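Local coordinates for protein 2-methyl-3-hydroxypyridine-5-carboxylic acid oxygenase (Mesorhizobium loti, PDB 3ALJ) that probably uses bound flavin-adenine dinucleotide and molecular oxygen to oxygenate and open the ring of 2-methyl-3-hydroxypyridine-5-carboxylic acid, at residues 60-65 and 303-308; 22-27 and 108-113; 81-86 and 91-96. One frame throughout, in Å; residues are numbered along the deposited sequence. Where two conformers were deposited one is given.

Interaction 1. Residues 60-65 and 303-308; sequences LRVLEG and CAMVNA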
loop_
_atom_site.group_PDB
_atom_site.type_symbol
_atom_site.label_atom_id
_atom_site.label_comp_id
_atom_site.label_asym_id
_atom_site.label_seq_id
_atom_site.Cartn_x
_atom_site.Cartn_y
_atom_site.Cartn_z
ATOM N N LEU A 60 8.413 -6.783 -3.191
ATOM C CA LEU A 60 8.845 -8.122 -2.883
ATOM C C LEU A 60 10.349 -8.130 -2.502
ATOM O O LEU A 60 10.721 -8.905 -1.610
ATOM C CB LEU A 60 8.515 -9.064 -4.071
ATOM C CG LEU A 60 7.035 -9.255 -4.313
ATOM C CD1 LEU A 60 6.858 -9.969 -5.663
ATOM C CD2 LEU A 60 6.336 -10.037 -3.181
ATOM N N ARG A 61 11.174 -7.290 -3.160
ATOM C CA ARG A 61 12.609 -7.206 -2.838
ATOM C C ARG A 61 12.746 -6.550 -1.462
ATOM O O ARG A 61 13.645 -6.975 -0.712
ATOM C CB ARG A 61 13.272 -6.339 -3.925
ATOM C CG ARG A 61 13.486 -7.086 -5.283
ATOM C CD ARG A 61 14.421 -8.330 -5.132
ATOM N NE ARG A 61 15.803 -7.844 -5.098
ATOM C CZ ARG A 61 16.834 -8.637 -5.288
ATOM N NH1 ARG A 61 16.654 -9.943 -5.204
ATOM N NH2 ARG A 61 18.057 -8.072 -5.426
ATOM N N VAL A 62 11.888 -5.574 -1.097
ATOM C CA VAL A 62 11.944 -5.124 0.284
ATOM C C VAL A 62 11.685 -6.286 1.214
ATOM O O VAL A 62 12.418 -6.473 2.211
ATOM C CB VAL A 62 10.920 -4.005 0.545
ATOM C CG1 VAL A 62 10.887 -3.652 2.063
ATOM C CG2 VAL A 62 11.266 -2.732 -0.239
ATOM N N LEU A 63 10.630 -7.086 0.954
ATOM C CA LEU A 63 10.349 -8.201 1.858
ATOM C C LEU A 63 11.514 -9.163 1.981
ATOM O O LEU A 63 11.826 -9.694 3.057
ATOM C CB LEU A 63 9.074 -9.003 1.398
ATOM C CG LEU A 63 7.785 -8.187 1.609
ATOM C CD1 LEU A 63 6.689 -8.853 0.825
ATOM C CD2 LEU A 63 7.408 -8.198 3.105
ATOM N N GLU A 64 12.185 -9.429 0.841
ATOM C CA GLU A 64 13.437 -10.234 0.907
ATOM C C GLU A 64 14.455 -9.627 1.812
ATOM O O GLU A 64 15.092 -10.336 2.596
ATOM C CB GLU A 64 13.937 -10.337 -0.562
ATOM C CG GLU A 64 15.123 -11.294 -0.665
ATOM C CD GLU A 64 15.662 -11.458 -2.166
ATOM O OE1 GLU A 64 16.834 -11.890 -2.207
ATOM O OE2 GLU A 64 14.910 -11.142 -3.105
ATOM N N GLY A 65 14.703 -8.317 1.636
ATOM C CA GLY A 65 15.670 -7.558 2.496
ATOM C C GLY A 65 15.218 -7.587 3.964
ATOM O O GLY A 65 16.086 -7.447 4.820
ATOM N N CYS A 303 5.912 2.013 -2.628
ATOM C CA CYS A 303 6.791 3.175 -2.371
ATOM C C CYS A 303 6.989 3.388 -0.867
ATOM O O CYS A 303 8.131 3.649 -0.440
ATOM C CB CYS A 303 6.163 4.436 -2.967
ATOM S SG CYS A 303 6.284 4.442 -4.789
ATOM N N ALA A 304 5.988 3.147 -0.024
ATOM C CA ALA A 304 6.178 3.306 1.405
ATOM C C ALA A 304 7.253 2.325 1.896
ATOM O O ALA A 304 8.121 2.730 2.689
ATOM C CB ALA A 304 4.877 3.013 2.181
ATOM N N MET A 305 7.204 1.089 1.430
ATOM C CA MET A 305 8.142 0.065 1.870
ATOM C C MET A 305 9.523 0.320 1.289
ATOM O O MET A 305 10.527 0.175 2.039
ATOM C CB MET A 305 7.585 -1.296 1.453
ATOM C CG MET A 305 6.368 -1.644 2.318
ATOM S SD MET A 305 5.595 -3.244 1.761
ATOM C CE MET A 305 6.850 -4.418 2.368
ATOM N N VAL A 306 9.632 0.614 0.008
ATOM C CA VAL A 306 10.983 1.010 -0.595
ATOM C C VAL A 306 11.565 2.170 0.189
ATOM O O VAL A 306 12.739 2.144 0.500
ATOM C CB VAL A 306 10.839 1.332 -2.074
ATOM C CG1 VAL A 306 12.084 2.055 -2.626
ATOM C CG2 VAL A 306 10.681 -0.019 -2.858
ATOM N N ASN A 307 10.772 3.197 0.474
ATOM C CA ASN A 307 11.332 4.381 1.204
ATOM C C ASN A 307 11.712 4.069 2.606
ATOM O O ASN A 307 12.804 4.505 3.017
ATOM C CB ASN A 307 10.336 5.537 1.079
ATOM C CG ASN A 307 10.117 6.010 -0.337
ATOM O OD1 ASN A 307 9.049 6.678 -0.654
ATOM N ND2 ASN A 307 10.995 5.728 -1.161
ATOM N N ALA A 308 10.958 3.217 3.290
ATOM C CA ALA A 308 11.339 2.878 4.641
ATOM C C ALA A 308 12.612 2.054 4.642
ATOM O O ALA A 308 13.548 2.223 5.475
ATOM C CB ALA A 308 10.205 2.145 5.306
#
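V62 reaches from helix 57-65 to the backbone and side chains of M305 and V306 on helix 300-314, and these contacts make up most of the interface. The two helix segments run broadly the same way, their axes 9.3 Å apart and 40° off parallel, and the closest CA pair is V62 and V306. A chi1 of 174° turns CG1 of V62 away from its own N and toward M305 CB, 4.1 Å off. CG2 leans to V306 instead, 3.7 Å from V306 N and 3.8 Å from V306 CG2, and both methyls also lie by M305 O, so the branch rests on the turn of backbone between these two residues. M305 returns the contact: its chain is extended as far as SD and then bends (chi3 73°), which brings CE to 3.9 Å from L63 CD2, beside the leucine's branch point. No hydrogen bond crosses between the segments; the cohesion is apolar. With an alanine here in place of V62, M305 CB and V306 CG2 would probably lose the methyls they rest on, opening a gap between the helices. V62 and M305 both also touch T25 of helix 21-32. The arrangement is thus a buried three-helix junction within the FAD-binding domain, in which two helices distant in sequence pack on each other and on helix 21-32, whose first turn probably completes a Rossmann-type GxGxxG motif.

Interaction 2. Residues 22-27 and 108-113; sequences AGLTAA and HLHDAL. With FAD (flavin-adenine dinucleotide), chain B.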
loop_
_atom_site.group_PDB
_atom_site.type_symbol
_atom_site.label_atom_id
_atom_site.label_comp_id
_atom_site.label_asym_id
_atom_site.label_seq_id
_atom_site.Cartn_x
_atom_site.Cartn_y
_atom_site.Cartn_z
ATOM N N ALA A 22 4.717 0.915 6.310
ATOM C CA ALA A 22 5.915 1.725 6.389
ATOM C C ALA A 22 6.667 1.626 7.714
ATOM O O ALA A 22 7.874 1.403 7.779
ATOM C CB ALA A 22 5.560 3.195 6.116
ATOM N N GLY A 23 5.853 1.654 8.812
ATOM C CA GLY A 23 6.511 1.597 10.122
ATOM C C GLY A 23 7.106 0.262 10.484
ATOM O O GLY A 23 8.214 0.203 11.041
ATOM N N LEU A 24 6.378 -0.768 10.087
ATOM C CA LEU A 24 6.919 -2.117 10.340
ATOM C C LEU A 24 8.155 -2.384 9.468
ATOM O O LEU A 24 9.101 -3.022 9.949
ATOM C CB LEU A 24 5.844 -3.161 10.055
ATOM C CG LEU A 24 4.691 -3.226 11.078
ATOM C CD1 LEU A 24 3.519 -4.083 10.513
ATOM C CD2 LEU A 24 5.200 -3.849 12.360
ATOM N N THR A 25 8.148 -1.919 8.207
ATOM C CA THR A 25 9.326 -2.079 7.376
ATOM C C THR A 25 10.476 -1.324 7.967
ATOM O O THR A 25 11.594 -1.879 8.087
ATOM C CB THR A 25 9.002 -1.530 5.958
ATOM O OG1 THR A 25 8.062 -2.394 5.293
ATOM C CG2 THR A 25 10.326 -1.506 5.101
ATOM N N ALA A 26 10.268 -0.047 8.388
ATOM C CA ALA A 26 11.364 0.696 8.990
ATOM C C ALA A 26 11.855 0.024 10.246
ATOM O O ALA A 26 13.111 -0.102 10.441
ATOM C CB ALA A 26 10.879 2.184 9.321
ATOM N N ALA A 27 10.954 -0.437 11.084
ATOM C CA ALA A 27 11.395 -1.094 12.311
ATOM C C ALA A 27 12.226 -2.349 12.108
ATOM O O ALA A 27 13.239 -2.527 12.757
ATOM C CB ALA A 27 10.217 -1.343 13.234
ATOM N N HIS A 108 -2.662 -10.725 5.422
ATOM C CA HIS A 108 -1.517 -11.623 5.188
ATOM C C HIS A 108 -0.213 -10.892 5.176
ATOM O O HIS A 108 0.753 -11.328 5.797
ATOM C CB HIS A 108 -1.798 -12.362 3.843
ATOM C CG HIS A 108 -0.754 -13.377 3.510
ATOM N ND1 HIS A 108 -0.751 -14.620 4.115
ATOM C CD2 HIS A 108 0.247 -13.352 2.627
ATOM C CE1 HIS A 108 0.244 -15.325 3.582
ATOM N NE2 HIS A 108 0.841 -14.592 2.652
ATOM N N LEU A 109 -0.184 -9.738 4.507
ATOM C CA LEU A 109 1.042 -8.992 4.445
ATOM C C LEU A 109 1.419 -8.423 5.838
ATOM O O LEU A 109 2.539 -8.508 6.297
ATOM C CB LEU A 109 0.921 -7.874 3.406
ATOM C CG LEU A 109 2.067 -6.875 3.319
ATOM C CD1 LEU A 109 3.380 -7.639 3.062
ATOM C CD2 LEU A 109 1.767 -5.866 2.291
ATOM N N HIS A 110 0.372 -7.820 6.457
ATOM C CA HIS A 110 0.615 -7.143 7.715
ATOM C C HIS A 110 1.031 -8.200 8.789
ATOM O O HIS A 110 2.018 -7.924 9.509
ATOM C CB HIS A 110 -0.665 -6.339 8.067
ATOM C CG HIS A 110 -0.420 -5.338 9.114
ATOM N ND1 HIS A 110 -0.679 -5.581 10.431
ATOM C CD2 HIS A 110 0.081 -4.077 9.035
ATOM C CE1 HIS A 110 -0.381 -4.500 11.124
ATOM N NE2 HIS A 110 0.126 -3.590 10.301
ATOM N N ASP A 111 0.442 -9.398 8.798
ATOM C CA ASP A 111 0.795 -10.380 9.814
ATOM C C ASP A 111 2.203 -10.900 9.561
ATOM O O ASP A 111 3.008 -11.009 10.520
ATOM C CB ASP A 111 -0.243 -11.534 9.839
ATOM C CG ASP A 111 -1.588 -11.117 10.445
ATOM O OD1 ASP A 111 -1.855 -9.929 10.840
ATOM O OD2 ASP A 111 -2.408 -12.094 10.263
ATOM N N ALA A 112 2.656 -11.013 8.280
ATOM C CA ALA A 112 4.017 -11.415 8.047
ATOM C C ALA A 112 5.018 -10.415 8.548
ATOM O O ALA A 112 6.027 -10.823 9.156
ATOM C CB ALA A 112 4.214 -11.655 6.517
ATOM N N LEU A 113 4.732 -9.130 8.392
ATOM C CA LEU A 113 5.592 -8.134 8.954
ATOM C C LEU A 113 5.595 -8.081 10.482
ATOM O O LEU A 113 6.698 -7.918 11.040
ATOM C CB LEU A 113 5.222 -6.747 8.344
ATOM C CG LEU A 113 5.485 -6.647 6.806
ATOM C CD1 LEU A 113 4.761 -5.348 6.326
ATOM C CD2 LEU A 113 6.943 -6.530 6.524
HETATM P PA FAD B . -0.955 3.137 7.011
HETATM O O1A FAD B . -1.054 1.809 6.329
HETATM O O2A FAD B . -2.061 4.021 6.997
HETATM O O5B FAD B . -0.534 2.820 8.510
HETATM C C5B FAD B . -0.376 3.895 9.493
HETATM C C4B FAD B . -0.530 3.148 10.802
HETATM O O4B FAD B . -0.277 4.218 11.776
HETATM C C3B FAD B . -1.900 2.664 11.106
HETATM O O3B FAD B . -1.871 1.330 11.655
HETATM C C2B FAD B . -2.474 3.758 12.077
HETATM O O2B FAD B . -3.452 3.245 12.999
HETATM C C1B FAD B . -1.277 4.163 12.873
HETATM N N9A FAD B . -1.289 5.524 13.307
HETATM C C8A FAD B . -1.893 6.624 12.742
HETATM N N7A FAD B . -1.597 7.747 13.415
HETATM C C5A FAD B . -0.778 7.355 14.463
HETATM C C6A FAD B . -0.086 8.075 15.433
HETATM N N6A FAD B . -0.226 9.441 15.525
HETATM N N1A FAD B . 0.665 7.369 16.280
HETATM C C2A FAD B . 0.771 6.036 16.231
HETATM N N3A FAD B . 0.156 5.270 15.284
HETATM C C4A FAD B . -0.592 5.976 14.392
HETATM N N1 FAD B . -0.651 0.145 -2.188
HETATM C C2 FAD B . -0.020 -0.850 -2.785
HETATM O O2 FAD B . 1.208 -1.013 -2.719
HETATM N N3 FAD B . -0.741 -1.770 -3.547
HETATM C C4 FAD B . -2.130 -1.694 -3.665
HETATM O O4 FAD B . -2.758 -2.655 -4.247
HETATM C C4X FAD B . -2.757 -0.629 -3.043
HETATM N N5 FAD B . -4.169 -0.435 -3.228
HETATM C C5X FAD B . -4.774 0.671 -2.660
HETATM C C6 FAD B . -6.130 0.949 -2.907
HETATM C C7 FAD B . -6.749 2.008 -2.292
HETATM C C7M FAD B . -8.255 2.274 -2.576
HETATM C C8 FAD B . -6.033 2.862 -1.479
HETATM C C8M FAD B . -6.685 4.088 -0.800
HETATM C C9 FAD B . -4.679 2.602 -1.229
HETATM C C9A FAD B . -4.018 1.518 -1.859
HETATM N N10 FAD B . -2.595 1.249 -1.651
HETATM C C10 FAD B . -1.997 0.222 -2.280
HETATM C "C1'" FAD B . -1.780 2.222 -0.778
HETATM C "C2'" FAD B . -1.599 1.613 0.606
HETATM O "O2'" FAD B . -2.895 1.320 1.169
HETATM C "C3'" FAD B . -0.953 2.656 1.537
HETATM O "O3'" FAD B . -0.015 3.448 0.715
HETATM C "C4'" FAD B . -0.147 2.083 2.628
HETATM O "O4'" FAD B . -1.062 1.333 3.477
HETATM C "C5'" FAD B . 0.466 3.139 3.487
HETATM O "O5'" FAD B . 1.201 2.508 4.532
HETATM P P FAD B . 1.652 3.421 5.740
HETATM O O1P FAD B . 2.320 2.509 6.678
HETATM O O2P FAD B . 2.368 4.654 5.281
HETATM O O3P FAD B . 0.269 3.973 6.370
#
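L24 of helix 21-32 packs against H110 and L113 of helix 106-119 in a buried, mainly apolar helix-helix contact beside the FAD site. The two helix segments run in roughly the same direction, 28° apart, with their axes separated by 10.3 Å, and L24 and L113 are the CA pair in closest approach. L24 carries most of the contact through one methyl, CD1. In the conformer of H110 described here, one of two modelled, this methyl lies over a face of the imidazole in a CH-pi contact, 3.9 Å from the ring centroid and displaced toward NE2, at 3.4 Å. The leucine and histidine side chains cross at about a right angle; CG of H110 anti to its own N (chi1 -165°) swings the ring in beneath the methyl. The same CD1 also meets L113 CB at 3.8 Å, and thus sits between the histidine and the next helical turn. T25 makes only a marginal approach to L113, and its hydroxyl is hydrogen-bonded to F21 O. The polar edge of the imidazole is engaged too: in this conformer NE2 is hydrogen-bonded to G19 O in the glycine-rich turn. At the start of helix 21-32, A22 N donates to FAD O1P over 2.9 Å, with an N-H...acceptor angle of 161°, consistent with a Rossmann-type GxGxxG motif (G18, G20, G23). The positive end of the helix would probably help to stabilise the pyrophosphate charge. Greasy surfaces therefore hold the two helices together, while hydrogen bonding is directed elsewhere: the histidine, in this conformer, toward the turn, the backbone amide toward the cofactor.

Interaction 3. Residues 81-86 and 91-96; sequences TYETWM and VSKETF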
loop_
_atom_site.group_PDB
_atom_site.type_symbol
_atom_site.label_atom_id
_atom_site.label_comp_id
_atom_site.label_asym_id
_atom_site.label_seq_id
_atom_site.Cartn_x
_atom_site.Cartn_y
_atom_site.Cartn_z
ATOM N N THR A 81 -1.999 -13.900 -15.663
ATOM C CA THR A 81 -1.986 -12.710 -16.439
ATOM C C THR A 81 -2.788 -11.607 -15.717
ATOM O O THR A 81 -3.654 -11.916 -14.876
ATOM C CB THR A 81 -2.585 -12.917 -17.866
ATOM O OG1 THR A 81 -2.232 -11.727 -18.645
ATOM C CG2 THR A 81 -3.976 -13.237 -17.919
ATOM N N TYR A 82 -2.409 -10.358 -16.042
ATOM C CA TYR A 82 -3.231 -9.180 -15.640
ATOM C C TYR A 82 -4.039 -8.796 -16.882
ATOM O O TYR A 82 -3.537 -8.299 -17.870
ATOM C CB TYR A 82 -2.266 -8.092 -15.204
ATOM C CG TYR A 82 -2.906 -6.920 -14.559
ATOM C CD1 TYR A 82 -3.952 -6.186 -15.217
ATOM C CD2 TYR A 82 -2.490 -6.498 -13.278
ATOM C CE1 TYR A 82 -4.512 -5.044 -14.553
ATOM C CE2 TYR A 82 -3.028 -5.363 -12.665
ATOM C CZ TYR A 82 -4.017 -4.685 -13.296
ATOM O OH TYR A 82 -4.549 -3.502 -12.744
ATOM N N GLU A 83 -5.364 -9.138 -16.764
ATOM C CA GLU A 83 -6.301 -8.966 -17.892
ATOM C C GLU A 83 -7.173 -7.683 -17.663
ATOM O O GLU A 83 -7.509 -7.398 -16.525
ATOM C CB GLU A 83 -7.127 -10.217 -18.052
ATOM C CG GLU A 83 -8.111 -10.137 -19.210
ATOM C CD GLU A 83 -8.824 -11.472 -19.475
ATOM O OE1 GLU A 83 -8.834 -12.351 -18.597
ATOM O OE2 GLU A 83 -9.499 -11.534 -20.523
ATOM N N THR A 84 -7.496 -6.977 -18.723
ATOM C CA THR A 84 -8.430 -5.864 -18.670
ATOM C C THR A 84 -9.598 -6.129 -19.551
ATOM O O THR A 84 -9.396 -6.564 -20.755
ATOM C CB THR A 84 -7.686 -4.606 -19.122
ATOM O OG1 THR A 84 -6.592 -4.401 -18.229
ATOM C CG2 THR A 84 -8.558 -3.327 -18.971
ATOM N N TRP A 85 -10.808 -5.884 -19.033
ATOM C CA TRP A 85 -12.037 -5.867 -19.899
ATOM C C TRP A 85 -12.597 -4.465 -20.001
ATOM O O TRP A 85 -12.581 -3.714 -19.023
ATOM C CB TRP A 85 -13.126 -6.767 -19.317
ATOM C CG TRP A 85 -12.805 -8.245 -19.295
ATOM C CD1 TRP A 85 -11.698 -8.884 -19.728
ATOM C CD2 TRP A 85 -13.724 -9.247 -18.715
ATOM N NE1 TRP A 85 -11.856 -10.253 -19.492
ATOM C CE2 TRP A 85 -13.077 -10.514 -18.888
ATOM C CE3 TRP A 85 -15.002 -9.169 -18.090
ATOM C CZ2 TRP A 85 -13.651 -11.716 -18.429
ATOM C CZ3 TRP A 85 -15.600 -10.406 -17.645
ATOM C CH2 TRP A 85 -14.892 -11.609 -17.779
ATOM N N MET A 86 -13.201 -4.174 -21.136
ATOM C CA MET A 86 -14.030 -2.989 -21.320
ATOM C C MET A 86 -15.360 -3.445 -21.843
ATOM O O MET A 86 -15.397 -4.115 -22.910
ATOM C CB MET A 86 -13.413 -2.011 -22.331
ATOM C CG MET A 86 -14.429 -0.865 -22.695
ATOM S SD MET A 86 -15.012 0.101 -21.237
ATOM C CE MET A 86 -13.504 0.792 -20.840
ATOM N N VAL A 91 -9.609 -6.593 -23.592
ATOM C CA VAL A 91 -8.884 -5.663 -24.416
ATOM C C VAL A 91 -7.355 -5.824 -24.244
ATOM O O VAL A 91 -6.537 -5.285 -25.044
ATOM C CB VAL A 91 -9.299 -4.197 -24.192
ATOM C CG1 VAL A 91 -10.687 -3.966 -24.702
ATOM C CG2 VAL A 91 -9.117 -3.765 -22.713
ATOM N N SER A 92 -6.887 -6.464 -23.170
ATOM C CA SER A 92 -5.461 -6.696 -23.075
ATOM C C SER A 92 -5.223 -7.833 -22.035
ATOM O O SER A 92 -6.034 -8.049 -21.110
ATOM C CB SER A 92 -4.692 -5.425 -22.589
ATOM O OG SER A 92 -5.117 -4.923 -21.317
ATOM N N LYS A 93 -4.025 -8.455 -22.179
ATOM C CA LYS A 93 -3.478 -9.387 -21.223
ATOM C C LYS A 93 -2.019 -9.126 -21.089
ATOM O O LYS A 93 -1.285 -9.069 -22.121
ATOM C CB LYS A 93 -3.681 -10.865 -21.760
ATOM C CG LYS A 93 -5.184 -11.318 -21.521
ATOM C CD LYS A 93 -5.316 -12.770 -22.037
ATOM C CE LYS A 93 -6.705 -13.247 -21.717
ATOM N NZ LYS A 93 -6.890 -14.652 -22.297
ATOM N N GLU A 94 -1.643 -8.794 -19.847
ATOM C CA GLU A 94 -0.242 -8.280 -19.673
ATOM C C GLU A 94 0.447 -9.120 -18.624
ATOM O O GLU A 94 -0.113 -9.462 -17.554
ATOM C CB GLU A 94 -0.309 -6.795 -19.158
ATOM C CG GLU A 94 -0.869 -5.859 -20.207
ATOM C CD GLU A 94 -1.155 -4.478 -19.626
ATOM O OE1 GLU A 94 -2.251 -4.243 -19.131
ATOM O OE2 GLU A 94 -0.260 -3.622 -19.735
ATOM N N THR A 95 1.732 -9.444 -18.883
ATOM C CA THR A 95 2.547 -10.233 -17.926
ATOM C C THR A 95 3.879 -9.554 -17.665
ATOM O O THR A 95 4.700 -10.115 -16.919
ATOM C CB THR A 95 2.739 -11.691 -18.377
ATOM O OG1 THR A 95 3.438 -11.665 -19.610
ATOM C CG2 THR A 95 1.427 -12.432 -18.465
ATOM N N PHE A 96 4.184 -8.394 -18.251
ATOM C CA PHE A 96 5.324 -7.555 -17.788
ATOM C C PHE A 96 6.688 -8.166 -17.959
ATOM O O PHE A 96 7.584 -7.922 -17.184
ATOM C CB PHE A 96 5.136 -7.196 -16.261
ATOM C CG PHE A 96 3.644 -6.978 -15.835
ATOM C CD1 PHE A 96 2.890 -6.003 -16.484
ATOM C CD2 PHE A 96 3.073 -7.682 -14.803
ATOM C CE1 PHE A 96 1.560 -5.761 -16.121
ATOM C CE2 PHE A 96 1.751 -7.440 -14.398
ATOM C CZ PHE A 96 1.018 -6.483 -15.056
HETATM O O HOH W 1 -4.305 -5.916 -19.000
HETATM O O HOH W 2 -9.993 -13.730 -21.903
#
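E83 and K93 lie side by side on one face of an antiparallel beta hairpin, strands 82-86 and 89-94, at the edge of a mixed sheet. Both chains are extended and point the same way, K93 CE lying 3.5 Å from E83 OE2. E83 OE2 and K93 NZ stay 4.4 Å apart, beyond a salt bridge; a water donates to the first and accepts weakly from the second, which makes its salt bridge with E195. E83 OE2 is also hydrogen-bonded to S90 OG, and W85 NE1 donates to it in the indole plane, but from above the carboxylate plane. The other face carries Y82, T84, S92 and E94. F96 approaches Y82 obliquely, its CZ 3.7 Å from Y82 CB, and a face of its ring lies over the E94 carbonyl oxygen. Y82 and E94 form a hydrogen-bonded pair. A classic beta bulge follows, where V91 and S92 both oppose T84: V91 N donates to T84 O over 2.8 Å, S92 N only weakly. E94 OE2 is hydrogen-bonded to F358 N. A second water lies 2.6 Å from S92 OG, 2.8 Å from T84 OG1 and 2.7 Å from each of Y82 O and E94 OE1.

How the interactions relate
Interactions 1 and 2 meet at helix 21-32 and form one continuous core, their centres 10 Å apart. T25 joins them: its CG2 lies 3.5 Å from M305 O and 3.8 Å from V62 CG1, while A308 CB reaches A22 O at 3.5 Å. Along the chain their segments alternate, so these contacts interlock distant parts of the FAD-binding domain. Interaction 2 touches the cofactor directly through A22; the M305 side chain of interaction 1 stays about 7 Å from FAD. Interaction 3 belongs to the separate mixed sheet, its centre 26 Å from that of interaction 1 and 30 Å from that of interaction 2, yet the Y82 side chain comes within about 9 Å of the cofactor.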